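Local coordinates for protein putative glutathione S-transferase (Corynebacterium glutamicum, PDB 3M1G) that probably acts as a glutathione transferase, joining glutathione to electrophilic substrates, at residues Trp225-Leu230 with Met273-Gly278; Arg254-Tyr259 with Lys269-Pro274; Gly278-Leu283 with Ser322-Pro327. One frame throughout, in Å; residues are numbered along the deposited sequence.

Contact 1: residues Trp225-Leu230 with Met273-Gly278; sequences WLEDRL and MPNLWG
E227 and N275 mark the closest backbone approach, 5.5 Å between their CA atoms, where the last turn of helix 209-229 meets the first turn of helix 274-284. The short helical segments run at 74° to each other, with their axes 8.3 Å apart. The carboxylate of E227 does most of the work. Its CG stands anti to the backbone N (chi1 170°) and the chain is bent at chi2, with the acid group set against the start of the second helix. There the two oxygens split the job: OE1 takes the backbone N of L276 and OE2 takes the backbone N of N275, both at 2.9 Å. Both N-H groups come in on the syn side, somewhat out of the carboxylate plane, and two bonds of this kind fix the rotation of the acid group. The N275 side chain crosses that of E227 at about a right angle and adds a weak bond from ND2 to OE2. M273, a selenomethionine at the N-cap position, lays its CE against E227 CB and CG, so the aliphatic part of the glutamate is packed as well. Deeper in, L276 sends CD2 to L230 CD1 at 3.8 Å and to L226 CB; L226 goes on to L248 and L276 to L252 of helix 243-253. The positive end of the helix dipole would favour a charged E227. An acidic side chain of one helix thus binds the first backbone N-H groups of another, within the all-helical C-terminal domain of the glutathione transferase fold.

Contact 2: residues Arg254-Tyr259 with Lys269-Pro274; sequences RFDAVY and KITEMP
D256 and I270 meet where helix 255-259 faces the 3-10 turn 270-272, and the carboxylate of D256 divides the contact into a tight half and a looser one. On the tight side OD1 accepts the backbone N of I270 at 2.8 Å through its syn lone pair, with an N-H...O angle of 159°. Next to this bond the I270 side chain crosses that of F255 at about a right angle: I270 CG1 sits 3.7 Å from F255 CD1, while I270 CD1 lies over one face of the F255 ring, 4.2 Å from the centroid, in a CH-pi contact displaced toward the rim. I270 goes on to L276 and L280 of helix 274-284, and F255 to C265. Helix 255-259 has a wider pi-type turn, the backbone N atoms of V258 and Y259 both reaching R254 O, one from each face of its plane. In this C-terminal glutathione transferase domain, Y259 hydrogen-bonds through OH to Y302 OH; both tyrosines are predicted to lower the pKa of the active-site cysteine. The looser half belongs to OD2. T271 N donates only weakly to D256 OD2, over 3.4 Å. T271 CG2 touches D256 OD2 at 3.3 Å. The K269 side chain crosses D256, with CB and CE against the carboxylate, but K269 NZ stays 4.9 Å from D256 OD2; the chain is bent at chi3, and NZ pairs instead with E272 OE1 of the second subunit, a salt bridge between chains. That same glutamate of the second subunit bonds to T271 OG1 through OE2, and K269 also packs on its counterpart across the dimer interface.

Contact 3: residues Gly278-Leu283 with Ser322-Pro327; sequences GYLRDL and SGFATP. With GOL (glycerol), chain G.
T326 OG1 is held by two partners: it donates to G323 O at 2.7 Å and accepts from R281 NH2 at 2.9 Å. Helix 274-284 of the glutathione transferase C-terminal domain is joined here to the chain that follows helix 295-305, where a 3-10 segment, 322-325, runs into an extended end. The bond to G323 O closes the turn from within. It arrives in the carbonyl plane on a lone pair, and T326 N shares that acceptor; with its proton given to G323 O, OG1 accepts from R281. OG1 lies between the backbone N and carbonyl carbon of T326 (chi1 60°), which turns the hydroxyl back toward G323 O. R281 reaches over with a chain bent at chi3, and OG1 meets NH2 at the edge of the guanidinium, only 6° out of its plane. P327 O is also near NH2, but at a poor angle. CD of R281 touches G323 O at 3.2 Å, so the aliphatic stem is laid on the turn as well. NE is held by W277 O, and the W277 ring makes a cation-pi contact with the arginine. A second anchoring is apolar: L280, its CG anti to the backbone N, puts CG 3.6 Å and CD2 3.7 Å from F324 CE1, the side chains crossing obliquely. F324 also meets the rings of W277, F284 and F295. At the outer end a glycerol, probably from the crystallisation liquor, lies against the guanidinium: R281 NH1 donates to its O1 at 3.0 Å, while O3 of the same glycerol gives P327 O a weak bond.

Coming from the N terminus, helix 209-229 ends at 225-230, and contact 1 closes a loop of 42 residues when the chain returns at 273-278. Contact 2 nests inside it: its shorter loop, from 254-259 to 269-274, ends on the same stretch and shares M273 and P274 with contact 1. The chain then continues into helix 274-284, whose later turns open contact 3, which closes with 322-327 and shares G278 with contact 1. That helix ties the region together. W277 of contact 1 touches I270 and T271 of contact 2 and also G323 and F324 of contact 3, while I270 CG2 meets L280 CD2 to join contacts 2 and 3.

Contact 1: residues Trp225-Leu230 with Met273-Gly278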
loop_
_atom_site.group_PDB
_atom_site.type_symbol
_atom_site.label_atom_id
_atom_site.label_comp_id
_atom_site.label_asym_id
_atom_site.label_seq_id
_atom_site.Cartn_x
_atom_site.Cartn_y
_atom_site.Cartn_z
ATOM N N TRP A 225 -8.547 13.868 11.487
ATOM C CA TRP A 225 -9.149 14.287 12.754
ATOM C C TRP A 225 -8.637 13.388 13.902
ATOM O O TRP A 225 -8.264 13.896 14.954
ATOM C CB TRP A 225 -10.684 14.225 12.680
ATOM C CG TRP A 225 -11.369 14.074 14.001
ATOM C CD1 TRP A 225 -11.362 14.973 15.036
ATOM C CD2 TRP A 225 -12.201 12.991 14.420
ATOM N NE1 TRP A 225 -12.092 14.479 16.076
ATOM C CE2 TRP A 225 -12.620 13.270 15.728
ATOM C CE3 TRP A 225 -12.615 11.794 13.824
ATOM C CZ2 TRP A 225 -13.448 12.406 16.455
ATOM C CZ3 TRP A 225 -13.454 10.929 14.556
ATOM C CH2 TRP A 225 -13.834 11.232 15.847
ATOM N N LEU A 226 -8.612 12.076 13.703
ATOM C CA LEU A 226 -8.145 11.180 14.776
ATOM C C LEU A 226 -6.655 11.400 15.113
ATOM O O LEU A 226 -6.241 11.403 16.287
ATOM C CB LEU A 226 -8.404 9.713 14.420
ATOM C CG LEU A 226 -9.869 9.305 14.414
ATOM C CD1 LEU A 226 -10.037 7.913 13.827
ATOM C CD2 LEU A 226 -10.482 9.376 15.830
ATOM N N GLU A 227 -5.851 11.580 14.077
ATOM C CA GLU A 227 -4.418 11.817 14.234
ATOM C C GLU A 227 -4.215 13.069 15.113
ATOM O O GLU A 227 -3.372 13.096 16.027
ATOM C CB GLU A 227 -3.770 11.974 12.856
ATOM C CG GLU A 227 -2.336 12.467 12.867
ATOM C CD GLU A 227 -1.375 11.415 13.355
ATOM O OE1 GLU A 227 -1.777 10.220 13.382
ATOM O OE2 GLU A 227 -0.227 11.786 13.704
ATOM N N ASP A 228 -5.013 14.091 14.859
ATOM C CA ASP A 228 -4.950 15.304 15.671
ATOM C C ASP A 228 -5.536 15.119 17.077
ATOM O O ASP A 228 -4.995 15.638 18.047
ATOM C CB ASP A 228 -5.680 16.443 14.970
ATOM C CG ASP A 228 -5.601 17.770 15.751
ATOM O OD1 ASP A 228 -4.506 18.338 15.907
ATOM O OD2 ASP A 228 -6.635 18.221 16.237
ATOM N N ARG A 229 -6.642 14.389 17.212
ATOM C CA ARG A 229 -7.200 14.143 18.531
ATOM C C ARG A 229 -6.195 13.407 19.446
ATOM O O ARG A 229 -6.087 13.686 20.649
ATOM C CB ARG A 229 -8.493 13.319 18.411
ATOM C CG ARG A 229 -9.258 13.200 19.702
ATOM C CD ARG A 229 -10.545 12.440 19.558
ATOM N NE ARG A 229 -11.122 12.191 20.872
ATOM C CZ ARG A 229 -11.934 13.019 21.524
ATOM N NH1 ARG A 229 -12.333 14.160 20.980
ATOM N NH2 ARG A 229 -12.364 12.676 22.730
ATOM N N LEU A 230 -5.493 12.446 18.875
ATOM C CA LEU A 230 -4.551 11.599 19.608
ATOM C C LEU A 230 -3.160 12.234 19.733
ATOM O O LEU A 230 -2.265 11.633 20.311
ATOM C CB LEU A 230 -4.462 10.219 18.936
ATOM C CG LEU A 230 -5.705 9.332 19.066
ATOM C CD1 LEU A 230 -5.660 8.140 18.103
ATOM C CD2 LEU A 230 -5.851 8.862 20.514
HETATM N N MSE A 273 1.559 7.762 9.923
HETATM C CA MSE A 273 0.731 8.690 10.692
HETATM C C MSE A 273 1.207 8.558 12.142
HETATM O O MSE A 273 0.854 7.596 12.827
HETATM C CB MSE A 273 -0.736 8.292 10.600
HETATM C CG MSE A 273 -1.325 8.261 9.174
HETATM SE SE MSE A 273 -1.559 10.022 8.447
HETATM C CE MSE A 273 -3.251 10.448 9.365
ATOM N N PRO A 274 2.034 9.485 12.604
ATOM C CA PRO A 274 2.786 9.164 13.815
ATOM C C PRO A 274 1.940 8.903 15.060
ATOM O O PRO A 274 2.237 7.954 15.791
ATOM C CB PRO A 274 3.688 10.394 14.045
ATOM C CG PRO A 274 3.701 11.138 12.776
ATOM C CD PRO A 274 2.482 10.725 11.951
ATOM N N ASN A 275 0.932 9.740 15.321
ATOM C CA ASN A 275 0.086 9.492 16.485
ATOM C C ASN A 275 -0.738 8.215 16.375
ATOM O O ASN A 275 -0.759 7.419 17.328
ATOM C CB ASN A 275 -0.790 10.685 16.797
ATOM C CG ASN A 275 0.020 11.856 17.257
ATOM O OD1 ASN A 275 0.705 11.773 18.258
ATOM N ND2 ASN A 275 0.004 12.919 16.496
ATOM N N LEU A 276 -1.371 7.987 15.226
ATOM C CA LEU A 276 -2.153 6.755 15.045
ATOM C C LEU A 276 -1.274 5.535 15.173
ATOM O O LEU A 276 -1.717 4.511 15.714
ATOM C CB LEU A 276 -2.877 6.725 13.694
ATOM C CG LEU A 276 -4.075 7.697 13.600
ATOM C CD1 LEU A 276 -4.537 7.824 12.120
ATOM C CD2 LEU A 276 -5.196 7.223 14.463
ATOM N N TRP A 277 -0.053 5.604 14.639
ATOM C CA TRP A 277 0.835 4.433 14.666
ATOM C C TRP A 277 1.352 4.105 16.072
ATOM O O TRP A 277 1.434 2.936 16.436
ATOM C CB TRP A 277 2.002 4.632 13.709
ATOM C CG TRP A 277 3.032 3.545 13.615
ATOM C CD1 TRP A 277 4.357 3.746 13.588
ATOM C CD2 TRP A 277 2.844 2.100 13.490
ATOM N NE1 TRP A 277 5.026 2.554 13.470
ATOM C CE2 TRP A 277 4.132 1.528 13.418
ATOM C CE3 TRP A 277 1.731 1.252 13.454
ATOM C CZ2 TRP A 277 4.346 0.144 13.271
ATOM C CZ3 TRP A 277 1.936 -0.143 13.353
ATOM C CH2 TRP A 277 3.237 -0.671 13.256
ATOM N N GLY A 278 1.725 5.134 16.829
ATOM C CA GLY A 278 2.050 4.988 18.252
ATOM C C GLY A 278 0.884 4.399 19.028
ATOM O O GLY A 278 1.040 3.416 19.754
#

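Contact 2: residues Arg254-Tyr259 with Lys269-Pro274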
loop_
_atom_site.group_PDB
_atom_site.type_symbol
_atom_site.label_atom_id
_atom_site.label_comp_id
_atom_site.label_asym_id
_atom_site.label_seq_id
_atom_site.Cartn_x
_atom_site.Cartn_y
_atom_site.Cartn_z
ATOM N N ARG A 254 -6.248 -3.774 10.837
ATOM C CA ARG A 254 -6.447 -4.384 9.553
ATOM C C ARG A 254 -6.069 -3.435 8.410
ATOM O O ARG A 254 -6.160 -3.796 7.231
ATOM C CB ARG A 254 -7.920 -4.801 9.380
ATOM C CG ARG A 254 -8.345 -5.973 10.243
ATOM C CD ARG A 254 -9.865 -6.126 10.334
ATOM N NE ARG A 254 -10.165 -7.360 11.053
ATOM C CZ ARG A 254 -10.041 -7.505 12.380
ATOM N NH1 ARG A 254 -9.684 -6.487 13.124
ATOM N NH2 ARG A 254 -10.277 -8.684 12.955
ATOM N N PHE A 255 -5.679 -2.226 8.740
ATOM C CA PHE A 255 -5.497 -1.206 7.705
ATOM C C PHE A 255 -4.327 -1.442 6.747
ATOM O O PHE A 255 -4.536 -1.625 5.539
ATOM C CB PHE A 255 -5.422 0.190 8.300
ATOM C CG PHE A 255 -5.669 1.267 7.295
ATOM C CD1 PHE A 255 -4.627 1.764 6.526
ATOM C CD2 PHE A 255 -6.917 1.768 7.118
ATOM C CE1 PHE A 255 -4.840 2.770 5.598
ATOM C CE2 PHE A 255 -7.162 2.776 6.197
ATOM C CZ PHE A 255 -6.082 3.295 5.433
ATOM N N ASP A 256 -3.108 -1.451 7.259
ATOM C CA ASP A 256 -1.973 -1.671 6.376
ATOM C C ASP A 256 -2.026 -3.064 5.752
ATOM O O ASP A 256 -1.680 -3.240 4.552
ATOM C CB ASP A 256 -0.634 -1.438 7.099
ATOM C CG ASP A 256 -0.392 0.042 7.443
ATOM O OD1 ASP A 256 -1.181 0.895 6.974
ATOM O OD2 ASP A 256 0.580 0.340 8.194
ATOM N N ALA A 257 -2.500 -4.047 6.518
ATOM C CA ALA A 257 -2.562 -5.434 6.048
ATOM C C ALA A 257 -3.563 -5.676 4.905
ATOM O O ALA A 257 -3.316 -6.522 4.035
ATOM C CB ALA A 257 -2.858 -6.413 7.223
ATOM N N VAL A 258 -4.691 -4.964 4.915
ATOM C CA VAL A 258 -5.795 -5.237 3.984
ATOM C C VAL A 258 -6.393 -3.982 3.352
ATOM O O VAL A 258 -6.404 -3.831 2.143
ATOM C CB VAL A 258 -6.958 -6.017 4.650
ATOM C CG1 VAL A 258 -8.153 -6.074 3.681
ATOM C CG2 VAL A 258 -6.507 -7.428 5.049
ATOM N N TYR A 259 -6.887 -3.071 4.157
ATOM C CA TYR A 259 -7.671 -1.951 3.616
ATOM C C TYR A 259 -6.853 -1.030 2.726
ATOM O O TYR A 259 -7.351 -0.491 1.742
ATOM C CB TYR A 259 -8.287 -1.124 4.739
ATOM C CG TYR A 259 -9.215 -1.904 5.702
ATOM C CD1 TYR A 259 -10.052 -2.922 5.254
ATOM C CD2 TYR A 259 -9.234 -1.606 7.068
ATOM C CE1 TYR A 259 -10.904 -3.600 6.141
ATOM C CE2 TYR A 259 -10.059 -2.271 7.946
ATOM C CZ TYR A 259 -10.905 -3.254 7.481
ATOM O OH TYR A 259 -11.742 -3.900 8.337
ATOM N N LYS A 269 0.174 4.836 4.660
ATOM C CA LYS A 269 0.073 3.696 5.563
ATOM C C LYS A 269 -0.128 4.287 6.979
ATOM O O LYS A 269 0.280 5.420 7.255
ATOM C CB LYS A 269 1.335 2.814 5.541
ATOM C CG LYS A 269 1.441 1.870 4.325
ATOM C CD LYS A 269 2.801 1.177 4.202
ATOM C CE LYS A 269 2.995 0.125 5.321
ATOM N NZ LYS A 269 4.202 -0.724 5.139
ATOM N N ILE A 270 -0.724 3.507 7.879
ATOM C CA ILE A 270 -0.806 3.936 9.270
ATOM C C ILE A 270 0.586 4.151 9.843
ATOM O O ILE A 270 0.775 5.050 10.659
ATOM C CB ILE A 270 -1.626 2.966 10.151
ATOM C CG1 ILE A 270 -3.074 2.849 9.648
ATOM C CG2 ILE A 270 -1.631 3.435 11.628
ATOM C CD1 ILE A 270 -3.869 4.175 9.487
ATOM N N THR A 271 1.574 3.353 9.413
ATOM C CA THR A 271 2.981 3.546 9.837
ATOM C C THR A 271 3.500 4.950 9.554
ATOM O O THR A 271 4.424 5.394 10.214
ATOM C CB THR A 271 3.921 2.521 9.168
ATOM O OG1 THR A 271 3.845 2.709 7.753
ATOM C CG2 THR A 271 3.462 1.041 9.542
ATOM N N GLU A 272 2.876 5.679 8.624
ATOM C CA GLU A 272 3.294 7.053 8.318
ATOM C C GLU A 272 2.496 8.146 9.052
ATOM O O GLU A 272 2.719 9.311 8.803
ATOM C CB GLU A 272 3.168 7.319 6.802
ATOM C CG GLU A 272 3.938 6.340 5.912
ATOM C CD GLU A 272 3.699 6.605 4.429
ATOM O OE1 GLU A 272 2.561 6.371 3.917
ATOM O OE2 GLU A 272 4.652 7.089 3.784
HETATM N N MSE A 273 1.559 7.762 9.923
HETATM C CA MSE A 273 0.731 8.690 10.692
HETATM C C MSE A 273 1.207 8.558 12.142
HETATM O O MSE A 273 0.854 7.596 12.827
HETATM C CB MSE A 273 -0.736 8.292 10.600
HETATM C CG MSE A 273 -1.325 8.261 9.174
HETATM SE SE MSE A 273 -1.559 10.022 8.447
HETATM C CE MSE A 273 -3.251 10.448 9.365
ATOM N N PRO A 274 2.034 9.485 12.604
ATOM C CA PRO A 274 2.786 9.164 13.815
ATOM C C PRO A 274 1.940 8.903 15.060
ATOM O O PRO A 274 2.237 7.954 15.791
ATOM C CB PRO A 274 3.688 10.394 14.045
ATOM C CG PRO A 274 3.701 11.138 12.776
ATOM C CD PRO A 274 2.482 10.725 11.951
#

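Contact 3: residues Gly278-Leu283 with Ser322-Pro327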
loop_
_atom_site.group_PDB
_atom_site.type_symbol
_atom_site.label_atom_id
_atom_site.label_comp_id
_atom_site.label_asym_id
_atom_site.label_seq_id
_atom_site.Cartn_x
_atom_site.Cartn_y
_atom_site.Cartn_z
ATOM N N GLY A 278 1.725 5.134 16.829
ATOM C CA GLY A 278 2.050 4.988 18.252
ATOM C C GLY A 278 0.884 4.399 19.028
ATOM O O GLY A 278 1.040 3.416 19.754
ATOM N N TYR A 279 -0.301 4.971 18.829
ATOM C CA TYR A 279 -1.551 4.466 19.448
ATOM C C TYR A 279 -1.850 3.015 19.091
ATOM O O TYR A 279 -2.160 2.196 19.954
ATOM C CB TYR A 279 -2.677 5.420 19.045
ATOM C CG TYR A 279 -4.120 4.996 19.288
ATOM C CD1 TYR A 279 -4.735 5.243 20.484
ATOM C CD2 TYR A 279 -4.866 4.391 18.271
ATOM C CE1 TYR A 279 -6.059 4.907 20.683
ATOM C CE2 TYR A 279 -6.196 4.056 18.456
ATOM C CZ TYR A 279 -6.785 4.325 19.678
ATOM O OH TYR A 279 -8.105 4.019 19.902
ATOM N N LEU A 280 -1.762 2.684 17.810
ATOM C CA LEU A 280 -1.991 1.319 17.366
ATOM C C LEU A 280 -1.056 0.319 17.998
ATOM O O LEU A 280 -1.471 -0.762 18.432
ATOM C CB LEU A 280 -1.944 1.228 15.839
ATOM C CG LEU A 280 -2.166 -0.161 15.195
ATOM C CD1 LEU A 280 -3.451 -0.854 15.672
ATOM C CD2 LEU A 280 -2.097 -0.053 13.604
ATOM N N ARG A 281 0.221 0.659 18.082
ATOM C CA ARG A 281 1.184 -0.234 18.713
ATOM C C ARG A 281 0.914 -0.420 20.221
ATOM O O ARG A 281 1.011 -1.543 20.749
ATOM C CB ARG A 281 2.609 0.281 18.479
ATOM C CG ARG A 281 3.098 0.030 17.042
ATOM C CD ARG A 281 4.460 0.599 16.815
ATOM N NE ARG A 281 4.442 2.050 16.795
ATOM C CZ ARG A 281 5.530 2.821 16.761
ATOM N NH1 ARG A 281 5.399 4.137 16.671
ATOM N NH2 ARG A 281 6.745 2.281 16.796
ATOM N N ASP A 282 0.607 0.684 20.897
ATOM C CA ASP A 282 0.296 0.738 22.354
ATOM C C ASP A 282 -0.881 -0.220 22.637
ATOM O O ASP A 282 -0.805 -1.092 23.481
ATOM C CB ASP A 282 -0.028 2.215 22.665
ATOM C CG ASP A 282 -0.218 2.543 24.167
ATOM O OD1 ASP A 282 -0.029 1.696 25.041
ATOM O OD2 ASP A 282 -0.519 3.722 24.453
ATOM N N LEU A 283 -1.945 -0.118 21.861
ATOM C CA LEU A 283 -3.088 -1.027 21.996
ATOM C C LEU A 283 -2.727 -2.467 21.653
ATOM O O LEU A 283 -3.055 -3.393 22.412
ATOM C CB LEU A 283 -4.237 -0.567 21.108
ATOM C CG LEU A 283 -4.945 0.749 21.466
ATOM C CD1 LEU A 283 -6.068 0.994 20.458
ATOM C CD2 LEU A 283 -5.490 0.714 22.938
ATOM N N SER A 322 6.435 -6.438 11.475
ATOM C CA SER A 322 7.309 -6.537 12.617
ATOM C C SER A 322 7.271 -5.257 13.467
ATOM O O SER A 322 7.516 -5.304 14.662
ATOM C CB SER A 322 8.740 -6.911 12.185
ATOM O OG SER A 322 9.316 -5.834 11.474
ATOM N N GLY A 323 6.889 -4.129 12.873
ATOM C CA GLY A 323 6.751 -2.870 13.589
ATOM C C GLY A 323 5.758 -2.841 14.738
ATOM O O GLY A 323 5.889 -2.011 15.617
ATOM N N PHE A 324 4.755 -3.730 14.712
ATOM C CA PHE A 324 3.723 -3.788 15.733
ATOM C C PHE A 324 4.303 -4.010 17.136
ATOM O O PHE A 324 3.685 -3.617 18.110
ATOM C CB PHE A 324 2.683 -4.895 15.440
ATOM C CG PHE A 324 1.532 -4.443 14.591
ATOM C CD1 PHE A 324 0.505 -3.698 15.119
ATOM C CD2 PHE A 324 1.518 -4.702 13.243
ATOM C CE1 PHE A 324 -0.548 -3.291 14.335
ATOM C CE2 PHE A 324 0.452 -4.280 12.438
ATOM C CZ PHE A 324 -0.565 -3.588 12.978
ATOM N N ALA A 325 5.477 -4.616 17.196
ATOM C CA ALA A 325 6.147 -4.970 18.449
ATOM C C ALA A 325 7.175 -3.939 18.924
ATOM O O ALA A 325 7.777 -4.153 19.939
ATOM C CB ALA A 325 6.859 -6.367 18.315
ATOM N N THR A 326 7.371 -2.840 18.197
ATOM C CA THR A 326 8.409 -1.900 18.530
ATOM C C THR A 326 7.922 -0.887 19.579
ATOM O O THR A 326 6.705 -0.680 19.720
ATOM C CB THR A 326 8.902 -1.144 17.250
ATOM O OG1 THR A 326 7.807 -0.413 16.644
ATOM C CG2 THR A 326 9.547 -2.136 16.240
ATOM N N PRO A 327 8.852 -0.246 20.320
ATOM C CA PRO A 327 8.447 0.775 21.318
ATOM C C PRO A 327 7.598 1.884 20.692
ATOM O O PRO A 327 7.972 2.439 19.661
ATOM C CB PRO A 327 9.784 1.345 21.816
ATOM C CG PRO A 327 10.766 0.178 21.641
ATOM C CD PRO A 327 10.315 -0.470 20.336
HETATM C C1 GOL G . 8.576 5.206 17.843
HETATM O O1 GOL G . 8.159 5.261 16.494
HETATM C C2 GOL G . 8.698 6.617 18.429
HETATM O O2 GOL G . 9.394 7.428 17.502
HETATM C C3 GOL G . 9.425 6.643 19.785
HETATM O O3 GOL G . 9.516 5.360 20.380
#